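Local coordinates for protein transferrin (Manduca sexta, PDB 6WB6) that binds a single ferric ion per molecule together with a carbonate anion and transports iron as a secreted insect transferrin, at residues P147-L152 / S180-L185; G166-S169 / T174-A177. All blocks are in the same frame, centred on the assembly; numbering follows the deposited sequence.

Contact 1 (P147-L152 / S180-L185); sequences PKENEL and SQYSHL
Glu149, in the first turn of helix 147-158, reaches across to Tyr182, the residue at which helix 172-181 gives way to a turn. With CG anti to the backbone N (chi1 -165°) and the chain extended beyond it, the carboxylate is carried out to the edge of the phenol, where Tyr182 OH donates to Glu149 OE2 over 2.6 Å. The acceptor oxygen is used on its anti side, close to the carboxylate plane, and lies near the plane of the ring, yet carboxylate and ring stand 82° apart. Further back along the side chain, Glu149 CG lies 3.8 Å from Tyr182 CE2, adding an apolar touch to the polar one. One turn further on, Leu152 meets Leu185 almost at a right angle. The two methyl branches, Leu152 CD2 and Leu185 CD1, come within 3.8 Å, and the same Leu185 CD1 lies 3.4 Å from the backbone Leu152 O. That carbonyl oxygen is satisfied within its own helix by Ser156 OG. Trp178 of helix 172-181 also touches both Glu149 and Leu152. The chemistry is therefore divided: one pair of leucine methyls supplies the apolar part, while a short hydrogen bond from the Tyr182 hydroxyl holds the phenol by its edge and would probably stabilise the charge of the Glu149 carboxylate.

Contact 2 (G166-S169 / T174-A177); sequences GKWS and TNSA
Asn175 projects from the first turn of helix 172-181 into the bend of the preceding loop, one amide oxygen tying two successive backbone N-H groups. Its CB lies 3.6 Å from Ser169 O, against the backbone of the loop. The first torsion (chi1 -171°) sets CG opposite the backbone N, which lays the amide against the N-H groups of Trp168 and Ser169. At the tip OD1 accepts twice: from Ser169 N at 3.2 Å in a fairly straight bond (162°), the donor tilted from the carbonyl plane, and from Trp168 N at 2.7 Å in a weak, strongly bent one. OD1 also rests 3.3 Å from Trp168 CB, the amide being nearly perpendicular to the indole. Asn175 ND2 passes Lys167 CD at 4.0 Å, while the lysine's charged end goes on to Asp196. A leucine here would probably leave the N-H groups of Trp168 and Ser169 without their shared acceptor and free the bend to shift. Ser169 OG, 3.5 Å from Thr174 CB, is bonded to Asp171 N, and Thr174 OG1 to Asp171 OD2. The loop joins strand 161-163 to helix 172-181, with the indole of Trp168 touching Trp178 of that helix and bonding through NE1 to Ile164 O.

In the fold
Contacts 1 and 2 lie in the first transferrin-family region, their centres about 9 Å apart, and both draw on helix 172-181. Along the chain the second is nested within the first: helix 147-158 leads through strand 161-163 into the loop 166-169, then into helix 172-181, and the turn just after it supplies the second side of contact 1. Trp168 joins them physically, its CE3 lying 3.6 Å from Leu152 CD1 and its CH2 3.6 Å from Leu185 CB. Strand 161-163 pairs in parallel with strand 112-114 of the mixed sheet. Gly166 lies about 8 Å from the side chain of Arg120, which lines the carbonate pocket, consistent with a second-shell position near the anion site, without contact to the metal.

Contact 1 (P147-L152 / S180-L185)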
loop_
_atom_site.group_PDB
_atom_site.type_symbol
_atom_site.label_atom_id
_atom_site.label_comp_id
_atom_site.label_asym_id
_atom_site.label_seq_id
_atom_site.Cartn_x
_atom_site.Cartn_y
_atom_site.Cartn_z
ATOM N N PRO A 147 9.319 -13.048 -4.899
ATOM C CA PRO A 147 9.756 -12.378 -6.132
ATOM C C PRO A 147 10.606 -11.130 -5.908
ATOM O O PRO A 147 11.542 -10.903 -6.676
ATOM C CB PRO A 147 8.428 -12.038 -6.814
ATOM C CG PRO A 147 7.509 -13.167 -6.391
ATOM C CD PRO A 147 7.907 -13.478 -4.973
ATOM N N LYS A 148 10.281 -10.286 -4.923
ATOM C CA LYS A 148 11.107 -9.108 -4.704
ATOM C C LYS A 148 12.521 -9.527 -4.314
ATOM O O LYS A 148 13.509 -8.992 -4.837
ATOM C CB LYS A 148 10.486 -8.212 -3.634
ATOM C CG LYS A 148 11.169 -6.857 -3.476
ATOM C CD LYS A 148 11.272 -6.067 -4.794
ATOM C CE LYS A 148 9.884 -5.920 -5.492
ATOM N NZ LYS A 148 9.990 -5.232 -6.806
ATOM N N GLU A 149 12.645 -10.524 -3.433
ATOM C CA GLU A 149 13.984 -10.974 -3.071
ATOM C C GLU A 149 14.696 -11.608 -4.254
ATOM O O GLU A 149 15.912 -11.449 -4.400
ATOM C CB GLU A 149 13.957 -11.953 -1.905
ATOM C CG GLU A 149 15.366 -12.104 -1.339
ATOM C CD GLU A 149 15.465 -12.929 -0.071
ATOM O OE1 GLU A 149 14.431 -13.357 0.449
ATOM O OE2 GLU A 149 16.605 -13.125 0.414
ATOM N N ASN A 150 13.964 -12.303 -5.128
ATOM C CA ASN A 150 14.611 -12.893 -6.289
ATOM C C ASN A 150 15.301 -11.819 -7.148
ATOM O O ASN A 150 16.417 -12.029 -7.628
ATOM C CB ASN A 150 13.603 -13.691 -7.104
ATOM C CG ASN A 150 13.565 -15.168 -6.690
ATOM O OD1 ASN A 150 14.373 -15.986 -7.147
ATOM N ND2 ASN A 150 12.635 -15.504 -5.818
ATOM N N GLU A 151 14.653 -10.669 -7.333
ATOM C CA GLU A 151 15.203 -9.572 -8.131
ATOM C C GLU A 151 16.454 -9.012 -7.505
ATOM O O GLU A 151 17.434 -8.728 -8.197
ATOM C CB GLU A 151 14.195 -8.430 -8.235
ATOM C CG GLU A 151 12.963 -8.759 -8.919
ATOM C CD GLU A 151 11.898 -7.678 -8.756
ATOM O OE1 GLU A 151 12.138 -6.618 -8.104
ATOM O OE2 GLU A 151 10.818 -7.900 -9.317
ATOM N N LEU A 152 16.389 -8.750 -6.200
ATOM C CA LEU A 152 17.514 -8.180 -5.484
ATOM C C LEU A 152 18.687 -9.153 -5.451
ATOM O O LEU A 152 19.848 -8.742 -5.541
ATOM C CB LEU A 152 17.086 -7.829 -4.062
ATOM C CG LEU A 152 15.980 -6.771 -3.945
ATOM C CD1 LEU A 152 15.286 -6.830 -2.566
ATOM C CD2 LEU A 152 16.574 -5.386 -4.208
ATOM N N SER A 180 20.855 -5.579 4.706
ATOM C CA SER A 180 22.029 -6.284 5.217
ATOM C C SER A 180 22.478 -7.386 4.268
ATOM O O SER A 180 23.643 -7.415 3.853
ATOM C CB SER A 180 21.734 -6.882 6.590
ATOM O OG SER A 180 21.270 -5.885 7.476
ATOM N N GLN A 181 21.566 -8.304 3.908
ATOM C CA GLN A 181 21.984 -9.511 3.188
ATOM C C GLN A 181 22.493 -9.204 1.779
ATOM O O GLN A 181 23.369 -9.923 1.274
ATOM C CB GLN A 181 20.827 -10.514 3.152
ATOM C CG GLN A 181 21.028 -11.767 2.252
ATOM C CD GLN A 181 22.046 -12.785 2.785
ATOM O OE1 GLN A 181 22.128 -13.040 3.993
ATOM N NE2 GLN A 181 22.816 -13.389 1.869
ATOM N N TYR A 182 21.980 -8.148 1.141
ATOM C CA TYR A 182 22.346 -7.750 -0.214
ATOM C C TYR A 182 22.969 -6.355 -0.199
ATOM O O TYR A 182 22.698 -5.512 -1.063
ATOM C CB TYR A 182 21.129 -7.807 -1.141
ATOM C CG TYR A 182 20.464 -9.177 -1.141
ATOM C CD1 TYR A 182 20.978 -10.221 -1.897
ATOM C CD2 TYR A 182 19.349 -9.422 -0.359
ATOM C CE1 TYR A 182 20.407 -11.442 -1.878
ATOM C CE2 TYR A 182 18.770 -10.656 -0.330
ATOM C CZ TYR A 182 19.296 -11.653 -1.097
ATOM O OH TYR A 182 18.713 -12.874 -1.081
ATOM N N SER A 183 23.813 -6.113 0.804
ATOM C CA SER A 183 24.444 -4.810 0.999
ATOM C C SER A 183 25.182 -4.325 -0.236
ATOM O O SER A 183 25.319 -3.113 -0.441
ATOM C CB SER A 183 25.412 -4.897 2.183
ATOM O OG SER A 183 26.364 -5.896 1.911
ATOM N N HIS A 184 25.670 -5.244 -1.071
ATOM C CA HIS A 184 26.348 -4.850 -2.299
ATOM C C HIS A 184 25.494 -3.911 -3.147
ATOM O O HIS A 184 26.028 -3.095 -3.909
ATOM C CB HIS A 184 26.711 -6.088 -3.120
ATOM C CG HIS A 184 28.001 -6.723 -2.717
ATOM N ND1 HIS A 184 28.438 -7.920 -3.248
ATOM C CD2 HIS A 184 28.953 -6.330 -1.838
ATOM C CE1 HIS A 184 29.604 -8.236 -2.712
ATOM N NE2 HIS A 184 29.940 -7.288 -1.855
ATOM N N LEU A 185 24.174 -4.001 -3.020
ATOM C CA LEU A 185 23.278 -3.144 -3.784
ATOM C C LEU A 185 23.288 -1.700 -3.299
ATOM O O LEU A 185 22.664 -0.842 -3.940
ATOM C CB LEU A 185 21.877 -3.717 -3.709
ATOM C CG LEU A 185 21.741 -5.079 -4.397
ATOM C CD1 LEU A 185 20.371 -5.627 -4.186
ATOM C CD2 LEU A 185 22.009 -5.005 -5.873
#

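Contact 2 (G166-S169 / T174-A177)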
loop_
_atom_site.group_PDB
_atom_site.type_symbol
_atom_site.label_atom_id
_atom_site.label_comp_id
_atom_site.label_asym_id
_atom_site.label_seq_id
_atom_site.Cartn_x
_atom_site.Cartn_y
_atom_site.Cartn_z
ATOM N N GLY A 166 16.081 3.000 -1.370
ATOM C CA GLY A 166 14.640 3.086 -1.246
ATOM C C GLY A 166 14.084 1.926 -0.448
ATOM O O GLY A 166 14.815 1.135 0.155
ATOM N N LYS A 167 12.760 1.823 -0.464
ATOM C CA LYS A 167 12.051 0.801 0.304
ATOM C C LYS A 167 11.933 -0.452 -0.558
ATOM O O LYS A 167 11.053 -0.557 -1.412
ATOM C CB LYS A 167 10.689 1.325 0.745
ATOM C CG LYS A 167 10.731 2.555 1.639
ATOM C CD LYS A 167 11.910 2.562 2.596
ATOM C CE LYS A 167 11.625 3.323 3.893
ATOM N NZ LYS A 167 11.758 4.796 3.748
ATOM N N TRP A 168 12.850 -1.387 -0.350
ATOM C CA TRP A 168 12.832 -2.653 -1.079
ATOM C C TRP A 168 11.648 -3.524 -0.664
ATOM O O TRP A 168 11.091 -4.269 -1.482
ATOM C CB TRP A 168 14.121 -3.414 -0.811
ATOM C CG TRP A 168 15.367 -2.756 -1.201
ATOM C CD1 TRP A 168 15.531 -1.506 -1.740
ATOM C CD2 TRP A 168 16.672 -3.314 -1.061
ATOM N NE1 TRP A 168 16.862 -1.267 -1.957
ATOM C CE2 TRP A 168 17.588 -2.360 -1.547
ATOM C CE3 TRP A 168 17.155 -4.545 -0.584
ATOM C CZ2 TRP A 168 18.966 -2.592 -1.554
ATOM C CZ3 TRP A 168 18.490 -4.774 -0.581
ATOM C CH2 TRP A 168 19.400 -3.811 -1.078
ATOM N N SER A 169 11.298 -3.482 0.614
ATOM C CA SER A 169 10.094 -4.095 1.125
ATOM C C SER A 169 9.241 -3.057 1.830
ATOM O O SER A 169 9.777 -2.222 2.561
ATOM C CB SER A 169 10.404 -5.229 2.121
ATOM O OG SER A 169 9.236 -5.545 2.853
ATOM N N THR A 174 11.717 -6.390 7.136
ATOM C CA THR A 174 12.181 -7.151 5.989
ATOM C C THR A 174 13.158 -6.327 5.175
ATOM O O THR A 174 14.187 -6.832 4.723
ATOM C CB THR A 174 10.984 -7.584 5.142
ATOM O OG1 THR A 174 10.137 -8.439 5.922
ATOM C CG2 THR A 174 11.441 -8.294 3.888
ATOM N N ASN A 175 12.844 -5.045 5.016
ATOM C CA ASN A 175 13.670 -4.114 4.273
ATOM C C ASN A 175 15.058 -4.009 4.894
ATOM O O ASN A 175 16.074 -4.091 4.196
ATOM C CB ASN A 175 12.931 -2.786 4.264
ATOM C CG ASN A 175 13.544 -1.769 3.362
ATOM O OD1 ASN A 175 13.671 -1.980 2.163
ATOM N ND2 ASN A 175 13.912 -0.629 3.936
ATOM N N SER A 176 15.121 -3.885 6.216
ATOM C CA SER A 176 16.413 -3.806 6.887
ATOM C C SER A 176 17.196 -5.094 6.692
ATOM O O SER A 176 18.355 -5.068 6.264
ATOM C CB SER A 176 16.205 -3.507 8.372
ATOM O OG SER A 176 15.790 -2.169 8.555
ATOM N N ALA A 177 16.562 -6.240 6.962
ATOM C CA ALA A 177 17.255 -7.513 6.792
ATOM C C ALA A 177 17.771 -7.676 5.369
ATOM O O ALA A 177 18.854 -8.231 5.151
ATOM C CB ALA A 177 16.323 -8.676 7.145
#